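Local coordinates for protein purine nucleoside phosphorylase (Bacillus licheniformis, PDB 6DZD) that probably cleaves purine nucleosides such as inosine and adenosine with phosphate, releasing the base and ribose 1-phosphate, and binds zinc, at residues H78-A83 against N122-L127; K93-D98 against T118-L123. One frame throughout, in Å; residues are numbered along the deposited sequence.

Contact 1 (H78-A83 against N122-L127); sequences HDWVFA and NLFLAL
Two donors grip the carbonyl oxygen of F124. The amide of V81 comes nearly along the C=O axis, with V81 N 2.9 Å from F124 O, and W80 adds a CA-H...O contact, its CA 3.2 Å from the same oxygen. Around this point the strands form a parallel ladder. The amide of F124 bonds to the D79 carbonyl, F124 N lying 3.0 Å from D79 O in the carbonyl plane at 161°; a weak, bent bond from A126 N to V81 O follows. Beyond it a water bridges A83 N and A126 O.

Side chains alternate across the ladder. On one face lie W80, F82, F124 and A126. W80, CG anti to its carbonyl carbon, offers its broad flat indole to F124 CB, which lies over that face 3.8 Å from the centroid of the five-membered ring. The F124 ring is displaced from the indole six-membered ring, its plane 22° away and little of it above the other. A126 suits the next place because its methyl is small: CB lies over the centre of the F82 ring, 3.6 Å from the centroid, and near the plane of the indole at its CE3 edge. Beta-branched V81, well suited to an extended strand, shares the other face with L125 and sets its CG2 3.9 Å from L123 CD2.

In the fold, 80-82 is the outermost strand of a mixed sheet, and 124-129 lies between it and the antiparallel strand 270-276. W80 packs on M271 and F273, while F82 receives a cation-pi contact from R66 of helix 59-72. L125 reaches L116 and T118 of strand 115-118 and I147 of strand 144-150, in the second mixed sheet.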
ATOM      1  N   HIS A  78       4.283 -18.347  -7.308  1.00 27.55           N
ATOM      2  CA  HIS A  78       4.209 -19.267  -6.178  1.00 28.65           C
ATOM      3  C   HIS A  78       4.868 -18.713  -4.928  1.00 27.94           C
ATOM      4  O   HIS A  78       4.522 -19.138  -3.822  1.00 28.10           O
ATOM      5  CB  HIS A  78       4.852 -20.607  -6.553  1.00 31.64           C
ATOM      6  CG  HIS A  78       4.060 -21.382  -7.559  1.00 32.70           C
ATOM      7  ND1 HIS A  78       4.065 -21.074  -8.903  1.00 32.66           N
ATOM      8  CD2 HIS A  78       3.207 -22.424  -7.413  1.00 33.90           C
ATOM      9  CE1 HIS A  78       3.262 -21.905  -9.545  1.00 33.75           C
ATOM     10  NE2 HIS A  78       2.733 -22.737  -8.664  1.00 34.55           N
ATOM     11  N   ASP A  79       5.813 -17.787  -5.076  1.00 27.30           N
ATOM     12  CA  ASP A  79       6.511 -17.195  -3.945  1.00 26.75           C
ATOM     13  C   ASP A  79       5.909 -15.846  -3.539  1.00 24.16           C
ATOM     14  O   ASP A  79       6.570 -15.055  -2.851  1.00 23.51           O
ATOM     15  CB  ASP A  79       7.999 -17.051  -4.260  1.00 28.08           C
ATOM     16  CG  ASP A  79       8.632 -18.358  -4.711  1.00 30.97           C
ATOM     17  OD1 ASP A  79       8.384 -19.412  -4.076  1.00 32.29           O
ATOM     18  OD2 ASP A  79       9.378 -18.322  -5.720  1.00 32.09           O
ATOM     19  N   TRP A  80       4.670 -15.576  -3.942  1.00 24.59           N
ATOM     20  CA  TRP A  80       3.971 -14.362  -3.563  1.00 22.60           C
ATOM     21  C   TRP A  80       2.936 -14.656  -2.471  1.00 22.45           C
ATOM     22  O   TRP A  80       2.423 -15.775  -2.351  1.00 23.56           O
ATOM     23  CB  TRP A  80       3.288 -13.731  -4.777  1.00 22.28           C
ATOM     24  CG  TRP A  80       4.234 -13.139  -5.752  1.00 22.30           C
ATOM     25  CD1 TRP A  80       5.218 -13.793  -6.441  1.00 23.49           C
ATOM     26  CD2 TRP A  80       4.301 -11.766  -6.158  1.00 21.53           C
ATOM     27  NE1 TRP A  80       5.895 -12.911  -7.244  1.00 23.36           N
ATOM     28  CE2 TRP A  80       5.353 -11.659  -7.090  1.00 22.19           C
ATOM     29  CE3 TRP A  80       3.576 -10.618  -5.825  1.00 20.72           C
ATOM     30  CZ2 TRP A  80       5.701 -10.446  -7.693  1.00 21.97           C
ATOM     31  CZ3 TRP A  80       3.922  -9.410  -6.431  1.00 20.62           C
ATOM     32  CH2 TRP A  80       4.974  -9.339  -7.357  1.00 21.33           C
ATOM     33  N   VAL A  81       2.634 -13.630  -1.666  1.00 21.54           N
ATOM     34  CA  VAL A  81       1.676 -13.745  -0.571  1.00 21.51           C
ATOM     35  C   VAL A  81       0.732 -12.549  -0.593  1.00 20.35           C
ATOM     36  O   VAL A  81       1.182 -11.398  -0.599  1.00 19.28           O
ATOM     37  CB  VAL A  81       2.375 -13.837   0.797  1.00 21.69           C
ATOM     38  CG1 VAL A  81       1.343 -13.951   1.874  1.00 21.93           C
ATOM     39  CG2 VAL A  81       3.343 -15.015   0.822  1.00 23.03           C
ATOM     40  N   PHE A  82      -0.574 -12.831  -0.543  1.00 20.08           N
ATOM     41  CA  PHE A  82      -1.633 -11.836  -0.648  1.00 20.00           C
ATOM     42  C   PHE A  82      -2.494 -11.856   0.610  1.00 20.97           C
ATOM     43  O   PHE A  82      -2.477 -12.819   1.381  1.00 21.89           O
ATOM     44  CB  PHE A  82      -2.492 -12.088  -1.913  1.00 20.83           C
ATOM     45  CG  PHE A  82      -1.814 -11.680  -3.198  1.00 20.14           C
ATOM     46  CD1 PHE A  82      -0.690 -12.364  -3.656  1.00 20.16           C
ATOM     47  CD2 PHE A  82      -2.288 -10.625  -3.946  1.00 19.78           C
ATOM     48  CE1 PHE A  82      -0.050 -11.986  -4.834  1.00 20.03           C
ATOM     49  CE2 PHE A  82      -1.656 -10.253  -5.127  1.00 19.64           C
ATOM     50  CZ  PHE A  82      -0.542 -10.934  -5.570  1.00 19.87           C
ATOM     51  N   ALA A  83      -3.255 -10.778   0.818  1.00 18.38           N
ATOM     52  CA  ALA A  83      -4.055 -10.611   2.026  1.00 19.71           C
ATOM     53  C   ALA A  83      -5.524 -10.412   1.693  1.00 21.26           C
ATOM     54  O   ALA A  83      -5.877  -9.800   0.679  1.00 20.72           O
ATOM     55  CB  ALA A  83      -3.596  -9.423   2.866  1.00 18.72           C
ATOM     56  N   ASN A 122      13.410 -13.999  -1.383  1.00 30.82           N
ATOM     57  CA  ASN A 122      12.608 -14.418  -2.542  1.00 30.59           C
ATOM     58  C   ASN A 122      11.155 -14.662  -2.140  1.00 28.98           C
ATOM     59  O   ASN A 122      10.487 -15.582  -2.625  1.00 29.60           O
ATOM     60  CB  ASN A 122      13.227 -15.645  -3.214  1.00 33.40           C
ATOM     61  CG  ASN A 122      14.705 -15.440  -3.522  1.00 35.37           C
ATOM     62  OD1 ASN A 122      15.058 -14.587  -4.337  1.00 34.98           O
ATOM     63  ND2 ASN A 122      15.575 -16.200  -2.861  1.00 37.67           N
ATOM     64  N   LEU A 123      10.648 -13.804  -1.263  1.00 29.31           N
ATOM     65  CA  LEU A 123       9.277 -13.920  -0.792  1.00 27.87           C
ATOM     66  C   LEU A 123       8.595 -12.573  -0.947  1.00 25.57           C
ATOM     67  O   LEU A 123       8.834 -11.663  -0.144  1.00 24.67           O
ATOM     68  CB  LEU A 123       9.241 -14.375   0.658  1.00 28.26           C
ATOM     69  CG  LEU A 123       7.882 -14.986   0.954  1.00 27.73           C
ATOM     70  CD1 LEU A 123       8.015 -16.177   1.886  1.00 29.52           C
ATOM     71  CD2 LEU A 123       6.993 -13.930   1.525  1.00 25.53           C
ATOM     72  N   PHE A 124       7.725 -12.455  -1.946  1.00 24.82           N
ATOM     73  CA  PHE A 124       7.175 -11.169  -2.334  1.00 23.00           C
ATOM     74  C   PHE A 124       5.801 -10.941  -1.704  1.00 21.64           C
ATOM     75  O   PHE A 124       4.887 -11.752  -1.876  1.00 22.10           O
ATOM     76  CB  PHE A 124       7.119 -11.076  -3.857  1.00 23.20           C
ATOM     77  CG  PHE A 124       8.434 -10.649  -4.485  1.00 24.20           C
ATOM     78  CD1 PHE A 124       9.515 -11.521  -4.543  1.00 26.26           C
ATOM     79  CD2 PHE A 124       8.593  -9.359  -4.991  1.00 23.30           C
ATOM     80  CE1 PHE A 124      10.730 -11.125  -5.122  1.00 27.41           C
ATOM     81  CE2 PHE A 124       9.814  -8.949  -5.563  1.00 24.42           C
ATOM     82  CZ  PHE A 124      10.880  -9.836  -5.631  1.00 26.47           C
ATOM     83  N   LEU A 125       5.663  -9.818  -0.994  1.00 20.36           N
ATOM     84  CA  LEU A 125       4.445  -9.441  -0.284  1.00 19.79           C
ATOM     85  C   LEU A 125       3.626  -8.506  -1.166  1.00 19.38           C
ATOM     86  O   LEU A 125       4.187  -7.674  -1.885  1.00 19.23           O
ATOM     87  CB  LEU A 125       4.801  -8.758   1.041  1.00 19.43           C
ATOM     88  CG  LEU A 125       6.044  -9.330   1.751  1.00 20.08           C
ATOM     89  CD1 LEU A 125       6.398  -8.563   3.017  1.00 19.92           C
ATOM     90  CD2 LEU A 125       5.818 -10.769   2.080  1.00 21.09           C
ATOM     91  N   ALA A 126       2.297  -8.636  -1.122  1.00 19.06           N
ATOM     92  CA  ALA A 126       1.453  -7.898  -2.068  1.00 18.96           C
ATOM     93  C   ALA A 126       0.148  -7.391  -1.451  1.00 18.77           C
ATOM     94  O   ALA A 126      -0.628  -8.183  -0.899  1.00 19.50           O
ATOM     95  CB  ALA A 126       1.151  -8.777  -3.291  1.00 19.96           C
ATOM     96  N   LEU A 127      -0.116  -6.078  -1.608  1.00 17.49           N
ATOM     97  CA  LEU A 127      -1.367  -5.450  -1.175  1.00 17.41           C
ATOM     98  C   LEU A 127      -2.044  -4.673  -2.314  1.00 17.41           C
ATOM     99  O   LEU A 127      -1.385  -4.071  -3.167  1.00 17.35           O
ATOM    100  CB  LEU A 127      -1.146  -4.522   0.051  1.00 16.80           C
ATOM    101  CG  LEU A 127      -0.695  -5.301   1.303  1.00 17.28           C
ATOM    102  CD1 LEU A 127      -0.133  -4.388   2.407  1.00 17.05           C
ATOM    103  CD2 LEU A 127      -1.787  -6.246   1.841  1.00 18.65           C
TER
HETATM  104  O   HOH W   1      -3.199  -8.502  -1.133  1.00 14.85           O

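Contact 2 (K93-D98 against T118-L123); sequences KVTDGD and TDRPNL
V94, L123 and T118 form the tightly packed, buried half of this contact. V94 puts CG1 anti to its backbone N (chi1 -175°), which brings that methyl to L123 CD2, 3.4 Å away; branched aliphatic chains suit this buried position. L123 also turns its other methyl, CD1, to T95 O. Beside them the T118 hydroxyl, anti to its own N, donates to the V94 carbonyl, with T118 OG1 2.7 Å from V94 O and above the carbonyl plane. The same hydroxyl weakly accepts the amide of R120, the pattern of an ST turn, where the chain leaves strand 115-118. That strand runs parallel to 91-93 at the border of a mixed sheet, so the two segments emerge side by side. Segment 93-98 then coils into a short 3-10 turn, in which T95 N gives a straight bond (165°) to D98 OD2, a carboxylate that H92 also holds.

Toward solvent the contact loosens into charged side chains, the long ones of K93 and R120 reaching toward the carboxylates of D119 and D96. R120, bent at chi2 and chi3, lays one guanidinium face over D96 N and forms a salt bridge with D96, although the position of NH1 is less certain; the carboxylate is turned 62° from the guanidinium, and its OD1 also pairs with R99. Extended K93 keeps NZ 4.1 Å from D119 OD2, too far for a salt bridge, and pairs with E171.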
ATOM      1  N   LYS A  93       3.448 -11.600  10.014  1.00 20.90           N
ATOM      2  CA  LYS A  93       4.843 -11.868   9.688  1.00 20.19           C
ATOM      3  C   LYS A  93       4.869 -13.071   8.752  1.00 20.62           C
ATOM      4  O   LYS A  93       4.663 -14.211   9.189  1.00 22.05           O
ATOM      5  CB  LYS A  93       5.659 -12.109  10.953  1.00 21.07           C
ATOM      6  CG  LYS A  93       7.038 -12.582  10.676  1.00 22.08           C
ATOM      7  CD  LYS A  93       7.935 -12.509  11.908  1.00 23.13           C
ATOM      8  CE  LYS A  93       9.381 -12.797  11.504  1.00 24.47           C
ATOM      9  NZ  LYS A  93      10.331 -12.853  12.639  1.00 25.83           N
ATOM     10  N   VAL A  94       5.140 -12.822   7.470  1.00 20.26           N
ATOM     11  CA  VAL A  94       5.060 -13.861   6.451  1.00 21.04           C
ATOM     12  C   VAL A  94       6.290 -14.756   6.521  1.00 23.04           C
ATOM     13  O   VAL A  94       7.425 -14.269   6.510  1.00 23.25           O
ATOM     14  CB  VAL A  94       4.903 -13.232   5.057  1.00 19.90           C
ATOM     15  CG1 VAL A  94       4.692 -14.307   4.022  1.00 20.92           C
ATOM     16  CG2 VAL A  94       3.736 -12.264   5.049  1.00 18.56           C
ATOM     17  N   THR A  95       6.069 -16.071   6.579  1.00 24.72           N
ATOM     18  CA  THR A  95       7.153 -17.058   6.590  1.00 27.03           C
ATOM     19  C   THR A  95       7.030 -17.983   5.382  1.00 28.15           C
ATOM     20  O   THR A  95       6.090 -17.873   4.582  1.00 27.09           O
ATOM     21  CB  THR A  95       7.170 -17.871   7.889  1.00 28.64           C
ATOM     22  OG1 THR A  95       6.029 -18.736   7.925  1.00 29.18           O
ATOM     23  CG2 THR A  95       7.151 -16.946   9.112  1.00 27.53           C
ATOM     24  N   ASP A  96       7.984 -18.921   5.273  1.00 30.54           N
ATOM     25  CA  ASP A  96       8.022 -19.825   4.118  1.00 32.01           C
ATOM     26  C   ASP A  96       6.714 -20.575   3.948  1.00 32.13           C
ATOM     27  O   ASP A  96       6.242 -20.760   2.827  1.00 31.95           O
ATOM     28  CB  ASP A  96       9.130 -20.869   4.265  1.00 35.05           C
ATOM     29  CG  ASP A  96      10.502 -20.354   3.894  1.00 35.59           C
ATOM     30  OD1 ASP A  96      10.629 -19.240   3.323  1.00 33.70           O
ATOM     31  OD2 ASP A  96      11.474 -21.094   4.182  1.00 38.18           O
ATOM     32  N   GLY A  97       6.122 -21.021   5.050  1.00 32.61           N
ATOM     33  CA  GLY A  97       4.869 -21.743   4.965  1.00 32.97           C
ATOM     34  C   GLY A  97       3.741 -20.949   4.343  1.00 30.60           C
ATOM     35  O   GLY A  97       2.826 -21.535   3.769  1.00 31.00           O
ATOM     36  N   ASP A  98       3.793 -19.616   4.429  1.00 28.31           N
ATOM     37  CA  ASP A  98       2.756 -18.767   3.854  1.00 26.18           C
ATOM     38  C   ASP A  98       2.857 -18.646   2.354  1.00 25.85           C
ATOM     39  O   ASP A  98       2.016 -17.965   1.758  1.00 24.27           O
ATOM     40  CB  ASP A  98       2.814 -17.345   4.410  1.00 24.10           C
ATOM     41  CG  ASP A  98       2.439 -17.265   5.859  1.00 24.11           C
ATOM     42  OD1 ASP A  98       1.447 -17.906   6.264  1.00 24.75           O
ATOM     43  OD2 ASP A  98       3.158 -16.552   6.584  1.00 23.61           O
ATOM     44  N   THR A 118       8.419  -9.377   6.259  1.00 19.08           N
ATOM     45  CA  THR A 118       9.165 -10.627   6.284  1.00 20.85           C
ATOM     46  C   THR A 118      10.655 -10.325   6.335  1.00 21.96           C
ATOM     47  O   THR A 118      11.085  -9.207   6.042  1.00 21.26           O
ATOM     48  CB  THR A 118       8.837 -11.498   5.060  1.00 21.33           C
ATOM     49  OG1 THR A 118       9.293 -12.841   5.275  1.00 23.32           O
ATOM     50  CG2 THR A 118       9.511 -10.944   3.798  1.00 21.25           C
ATOM     51  N   ASP A 119      11.437 -11.327   6.757  1.00 23.46           N
ATOM     52  CA  ASP A 119      12.896 -11.273   6.655  1.00 25.03           C
ATOM     53  C   ASP A 119      13.458 -12.371   5.753  1.00 26.93           C
ATOM     54  O   ASP A 119      14.682 -12.519   5.671  1.00 28.70           O
ATOM     55  CB  ASP A 119      13.582 -11.314   8.031  1.00 26.09           C
ATOM     56  CG  ASP A 119      13.219 -12.540   8.866  1.00 27.29           C
ATOM     57  OD1 ASP A 119      12.688 -13.533   8.324  1.00 27.84           O
ATOM     58  OD2 ASP A 119      13.482 -12.505  10.094  1.00 27.85           O
ATOM     59  N   ARG A 120      12.589 -13.167   5.077  1.00 27.16           N
ATOM     60  CA  ARG A 120      12.981 -14.307   4.263  1.00 29.16           C
ATOM     61  C   ARG A 120      13.253 -13.874   2.821  1.00 28.95           C
ATOM     62  O   ARG A 120      12.601 -12.960   2.300  1.00 26.97           O
ATOM     63  CB  ARG A 120      11.879 -15.370   4.280  1.00 29.35           C
ATOM     64  CG  ARG A 120      11.205 -15.504   5.605  1.00 28.88           C
ATOM     65  CD  ARG A 120      12.079 -16.276   6.599  1.00 31.19           C
ATOM     66  NE  ARG A 120      11.297 -17.253   7.366  1.00 31.98           N
ATOM     67  CZ  ARG A 120      11.190 -18.538   7.032  1.00 33.95           C
ATOM     68  NH1 ARG A 120      11.842 -18.984   5.962  1.00 35.33           N
ATOM     69  NH2 ARG A 120      10.451 -19.369   7.764  1.00 34.72           N
ATOM     70  N   PRO A 121      14.182 -14.536   2.142  1.00 30.78           N
ATOM     71  CA  PRO A 121      14.501 -14.158   0.759  1.00 30.87           C
ATOM     72  C   PRO A 121      13.516 -14.713  -0.256  1.00 30.44           C
ATOM     73  O   PRO A 121      12.883 -15.749  -0.046  1.00 31.05           O
ATOM     74  CB  PRO A 121      15.886 -14.781   0.546  1.00 33.86           C
ATOM     75  CG  PRO A 121      15.827 -16.045   1.368  1.00 35.55           C
ATOM     76  CD  PRO A 121      15.013 -15.667   2.606  1.00 33.60           C
ATOM     77  N   ASN A 122      13.410 -13.999  -1.383  1.00 30.82           N
ATOM     78  CA  ASN A 122      12.608 -14.418  -2.542  1.00 30.59           C
ATOM     79  C   ASN A 122      11.155 -14.662  -2.140  1.00 28.98           C
ATOM     80  O   ASN A 122      10.487 -15.582  -2.625  1.00 29.60           O
ATOM     81  CB  ASN A 122      13.227 -15.645  -3.214  1.00 33.40           C
ATOM     82  CG  ASN A 122      14.705 -15.440  -3.522  1.00 35.37           C
ATOM     83  OD1 ASN A 122      15.058 -14.587  -4.337  1.00 34.98           O
ATOM     84  ND2 ASN A 122      15.575 -16.200  -2.861  1.00 37.67           N
ATOM     85  N   LEU A 123      10.648 -13.804  -1.263  1.00 29.31           N
ATOM     86  CA  LEU A 123       9.277 -13.920  -0.792  1.00 27.87           C
ATOM     87  C   LEU A 123       8.595 -12.573  -0.947  1.00 25.57           C
ATOM     88  O   LEU A 123       8.834 -11.663  -0.144  1.00 24.67           O
ATOM     89  CB  LEU A 123       9.241 -14.375   0.658  1.00 28.26           C
ATOM     90  CG  LEU A 123       7.882 -14.986   0.954  1.00 27.73           C
ATOM     91  CD1 LEU A 123       8.015 -16.177   1.886  1.00 29.52           C
ATOM     92  CD2 LEU A 123       6.993 -13.930   1.525  1.00 25.53           C
TER

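From the N terminus the chain first lays down 78-83, then passes through 93-98, and returns through 118-123 into 122-127. Contact 1 closes the longer loop, with 38 residues between its segments; contact 2, which closes one of 19, nests inside it, and the two end on a common piece of chain, N122 and L123. Their centres are about 8 Å apart. V81 CG2 lies 3.5 Å from V94 CG1. Contact 1 builds the border of one mixed sheet and contact 2 joins the loops leaving the adjacent parallel strands 91-93 and 115-118 at one border of the other, so V81 and L125 pack against V94, just past strand 91-93, and L125 also against the end of strand 115-118.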